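Local atomic coordinates of D-alanyl transferase DltD (Enterococcus faecium TX0133A04, PDB entry 6PFX), a protein that probably transfers D-alanine onto lipoteichoic acid in the cell wall of this Gram-positive bacterium, as a membrane-associated member of the DltD family. Residues T220-L225 with G353-D358; Y341-E344 with H348-W351. All blocks are in the same frame, centred on the assembly; numbering follows the deposited sequence.

Following the chain from the N terminus, residues 220-225 come first, early in helix 219-233. Strand 288-293 and then strand 330-332, an outermost strand of the parallel sheet, follow before residues 341-344 and 348-351 form contact 2, a tight turn-back closed over three residues. Helix 351-365 starts directly from that turn, and its residues 353-358 return to 220-225 in contact 1, closing a loop of 127 intervening residues. The short loop therefore lies wholly within the long one. The two contact centres are about 11 Å apart and meet where Phe342 packs on Gly353 and Ala356. Together they join helix 219-233, the His348 loop and helix 351-365.

Contact 1. Residues T220-L225 with G353-D358; sequences TELSIL and GWLAAD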
# COMPACT_ATOMS: atom_id res chain seq x y z
N THR A 220 4.31 25.57 -9.07
CA THR A 220 4.13 26.61 -8.06
C THR A 220 2.69 27.11 -8.03
O THR A 220 2.15 27.37 -6.96
CB THR A 220 5.10 27.77 -8.28
OG1 THR A 220 6.44 27.30 -8.19
CG2 THR A 220 4.91 28.88 -7.23
N GLU A 221 2.07 27.30 -9.21
CA GLU A 221 0.63 27.57 -9.22
C GLU A 221 -0.12 26.49 -8.46
O GLU A 221 -1.03 26.79 -7.67
CB GLU A 221 0.13 27.64 -10.67
CG GLU A 221 0.75 28.80 -11.44
CD GLU A 221 0.38 28.84 -12.91
OE1 GLU A 221 -0.34 27.94 -13.38
OE2 GLU A 221 0.83 29.78 -13.59
N LEU A 222 0.26 25.23 -8.67
CA LEU A 222 -0.39 24.12 -7.97
C LEU A 222 -0.13 24.19 -6.47
O LEU A 222 -1.04 23.94 -5.67
CB LEU A 222 0.07 22.78 -8.54
CG LEU A 222 -0.44 22.43 -9.93
CD1 LEU A 222 0.18 21.15 -10.44
CD2 LEU A 222 -1.94 22.27 -9.91
N SER A 223 1.11 24.51 -6.07
CA SER A 223 1.43 24.64 -4.65
C SER A 223 0.61 25.75 -4.00
O SER A 223 0.08 25.57 -2.89
CB SER A 223 2.92 24.93 -4.52
OG SER A 223 3.29 25.16 -3.17
N ILE A 224 0.50 26.89 -4.67
CA ILE A 224 -0.31 27.99 -4.15
C ILE A 224 -1.75 27.55 -3.95
O ILE A 224 -2.37 27.84 -2.92
CB ILE A 224 -0.22 29.20 -5.09
CG1 ILE A 224 1.16 29.86 -4.97
CG2 ILE A 224 -1.33 30.19 -4.80
CD1 ILE A 224 1.45 30.80 -6.09
N LEU A 225 -2.29 26.82 -4.93
CA LEU A 225 -3.67 26.34 -4.82
C LEU A 225 -3.80 25.34 -3.69
O LEU A 225 -4.77 25.37 -2.93
CB LEU A 225 -4.12 25.74 -6.15
CG LEU A 225 -5.52 25.12 -6.16
CD1 LEU A 225 -6.59 26.15 -5.99
CD2 LEU A 225 -5.74 24.34 -7.45
N GLY A 353 1.08 17.16 0.11
CA GLY A 353 1.81 15.90 0.12
C GLY A 353 1.65 15.15 -1.19
O GLY A 353 2.64 14.69 -1.77
N TRP A 354 0.41 15.03 -1.67
CA TRP A 354 0.19 14.45 -2.99
C TRP A 354 0.87 15.28 -4.08
O TRP A 354 1.38 14.73 -5.06
CB TRP A 354 -1.30 14.28 -3.28
CG TRP A 354 -1.91 13.06 -2.64
CD1 TRP A 354 -2.97 13.02 -1.78
CD2 TRP A 354 -1.49 11.70 -2.83
NE1 TRP A 354 -3.24 11.72 -1.43
CE2 TRP A 354 -2.35 10.89 -2.05
CE3 TRP A 354 -0.49 11.08 -3.58
CZ2 TRP A 354 -2.22 9.50 -2.00
CZ3 TRP A 354 -0.37 9.70 -3.53
CH2 TRP A 354 -1.23 8.93 -2.75
N LEU A 355 0.87 16.61 -3.95
CA LEU A 355 1.58 17.39 -4.95
C LEU A 355 3.08 17.10 -4.90
O LEU A 355 3.71 16.94 -5.96
CB LEU A 355 1.32 18.88 -4.77
CG LEU A 355 2.07 19.79 -5.73
CD1 LEU A 355 1.61 19.54 -7.16
CD2 LEU A 355 1.92 21.27 -5.38
N ALA A 356 3.65 16.97 -3.70
CA ALA A 356 5.07 16.65 -3.59
C ALA A 356 5.35 15.29 -4.19
O ALA A 356 6.37 15.07 -4.85
CB ALA A 356 5.51 16.65 -2.13
N ALA A 357 4.46 14.33 -3.94
CA ALA A 357 4.62 13.00 -4.50
C ALA A 357 4.63 13.06 -6.02
O ALA A 357 5.40 12.34 -6.67
CB ALA A 357 3.51 12.09 -3.96
N ASP A 358 3.81 13.94 -6.60
CA ASP A 358 3.75 14.03 -8.04
C ASP A 358 5.09 14.41 -8.64
O ASP A 358 5.36 14.08 -9.80
CB ASP A 358 2.68 15.02 -8.51
CG ASP A 358 2.41 14.90 -10.00
OD1 ASP A 358 2.13 13.76 -10.44
OD2 ASP A 358 2.54 15.90 -10.74
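The peptide group joining Leu222 to Ser223 is the flat surface on which Leu355 rests. Methyl CD2 of Leu355 stands almost squarely over this peptide's outer face, with CD2 of Leu355 3.4 Å from N of Ser223. The same methyl lies 3.7 Å from C of Leu222 and 3.5 Å from CA of Ser223, so it is pressed against backbone more than side chain. The peptide's other face turns in toward its own helix. Further along helix 351-365, Asp358 forms a salt bridge to Arg65 through OD1.

The second methyl of Leu355 completes the apolar part: its CD1 lies 3.8 Å from CB of Leu222 and 3.9 Å from CD1 of Leu222, the two side chains crossing at a slant. With chi1 at 178°, CG of Leu355 extends opposite its backbone N, which carries the fork straight out to the facing helix. CB of Ser223 borders the fork, 3.9 Å from CD2 of Leu355, while its OG is hydrogen-bonded to Lys352 NZ, one turn back along the second helix. Leu222 also leans on Leu213 and Tyr217.

The interface is small, 129 Å², and a single leucine fork spans it; Ser223 and Leu355, the closest residues, have CA atoms 7.3 Å apart. This is plain helix-helix packing, in which helix 219-233 packs beside helix 351-365, the helix following the His348 loop in an SGNH-hydrolase-type alpha/beta fold.

Contact 2. Residues Y341-E344 with H348-W351; sequences YFME and HLGW
Gly350 and Glu344 bring their backbones unusually close, CA to CA 4.0 Å, because Gly350 has no side chain to hold them apart. The backbone N of Glu344 lies in the hollow where a side chain would otherwise stand, 2.8 Å from O of His348 in a bond that reaches the carbonyl nearly end-on (C=O...N 168°). In return, N of Gly350 binds O of Phe342 at 2.9 Å. These two bonds flank Met343 and Leu349, a single non-hydrogen-bonded pair of an antiparallel bridge.

Met343 curls over this pair. Bends at chi2 (-64°) and chi3 (-76°) fold its tip back, setting CE 3.3 Å from C of His348, a tight fit. On the same side, methyl CD2 of Leu349 is the bump that fills the gap between two neighbours: it lies 3.9 Å from SD of Met343 and 3.9 Å from CE2 of Phe342, whose side chain runs alongside that of Leu349. The Trp351 indole packs against residues 341-344, between Tyr341 and Glu344, with CH2 4.1 Å from CG of Glu344 and CE3 4.0 Å from CB of Tyr341; O of Tyr341 meets the ring's edge. The extended Glu344 chain crosses the indole roughly at right angles and ends in a salt bridge to Arg50.

His348 is hydrogen-bonded to Asp345 through ND1 and to Ser46 through NE2, consistent with the catalytic triad of SGNH hydrolases. Gly350 occupies the N-cap position of helix 351-365. Tyr341 and Trp351 pack against helix 219-233, at Asn227 and Ile229 among others, while Phe342 meets Ala356 of helix 351-365 and, edge-to-face, Phe333 just beyond strand 330-332.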
# COMPACT_ATOMS: atom_id res chain seq x y z
N TYR A 341 -0.22 21.50 5.52
CA TYR A 341 -1.12 20.95 4.52
C TYR A 341 -0.50 19.80 3.75
O TYR A 341 -1.04 19.41 2.71
CB TYR A 341 -1.62 22.05 3.58
CG TYR A 341 -1.98 23.30 4.33
CD1 TYR A 341 -2.85 23.27 5.42
CD2 TYR A 341 -1.42 24.51 3.99
CE1 TYR A 341 -3.16 24.42 6.12
CE2 TYR A 341 -1.72 25.66 4.68
CZ TYR A 341 -2.59 25.62 5.74
OH TYR A 341 -2.88 26.77 6.44
N PHE A 342 0.63 19.25 4.22
CA PHE A 342 1.20 18.07 3.58
C PHE A 342 0.27 16.88 3.75
O PHE A 342 0.03 16.13 2.79
CB PHE A 342 2.59 17.75 4.17
CG PHE A 342 3.49 16.99 3.24
CD1 PHE A 342 4.28 17.67 2.33
CD2 PHE A 342 3.56 15.62 3.27
CE1 PHE A 342 5.11 17.00 1.45
CE2 PHE A 342 4.39 14.94 2.39
CZ PHE A 342 5.16 15.63 1.49
N MET A 343 -0.28 16.70 4.95
CA MET A 343 -1.23 15.65 5.26
C MET A 343 -2.62 16.26 5.41
O MET A 343 -2.76 17.41 5.83
CB MET A 343 -0.86 14.94 6.56
CG MET A 343 0.59 14.55 6.61
SD MET A 343 0.99 13.36 5.35
CE MET A 343 0.27 11.90 6.06
N GLU A 344 -3.63 15.49 5.01
CA GLU A 344 -5.02 15.89 5.17
C GLU A 344 -5.46 15.76 6.62
O GLU A 344 -6.30 16.54 7.09
CB GLU A 344 -5.91 15.03 4.26
CG GLU A 344 -7.37 15.47 4.25
CD GLU A 344 -8.24 14.65 3.33
OE1 GLU A 344 -9.11 13.89 3.82
OE2 GLU A 344 -8.08 14.80 2.10
N HIS A 348 -2.98 10.55 6.68
CA HIS A 348 -3.24 10.44 5.25
C HIS A 348 -2.66 11.62 4.48
O HIS A 348 -2.92 12.78 4.82
CB HIS A 348 -4.74 10.38 4.98
CG HIS A 348 -5.42 9.22 5.63
ND1 HIS A 348 -6.52 9.37 6.45
CD2 HIS A 348 -5.15 7.90 5.59
CE1 HIS A 348 -6.90 8.18 6.89
NE2 HIS A 348 -6.08 7.27 6.38
N LEU A 349 -1.92 11.31 3.41
CA LEU A 349 -1.43 12.34 2.51
C LEU A 349 -2.56 13.25 2.06
O LEU A 349 -3.69 12.80 1.82
CB LEU A 349 -0.80 11.71 1.28
CG LEU A 349 0.62 11.18 1.44
CD1 LEU A 349 0.95 10.37 0.19
CD2 LEU A 349 1.63 12.27 1.64
N GLY A 350 -2.25 14.54 1.93
CA GLY A 350 -3.19 15.59 1.62
C GLY A 350 -2.64 16.45 0.48
O GLY A 350 -1.80 16.06 -0.26
N TRP A 351 -3.14 17.69 0.45
CA TRP A 351 -2.97 18.53 -0.75
C TRP A 351 -1.50 18.72 -1.12
O TRP A 351 -1.08 18.40 -2.25
CB TRP A 351 -3.66 19.88 -0.50
CG TRP A 351 -5.06 19.73 0.05
CD1 TRP A 351 -6.22 19.61 -0.66
CD2 TRP A 351 -5.44 19.67 1.44
NE1 TRP A 351 -7.29 19.47 0.19
CE2 TRP A 351 -6.84 19.52 1.48
CE3 TRP A 351 -4.73 19.73 2.65
CZ2 TRP A 351 -7.55 19.44 2.68
CZ3 TRP A 351 -5.44 19.66 3.85
CH2 TRP A 351 -6.84 19.51 3.85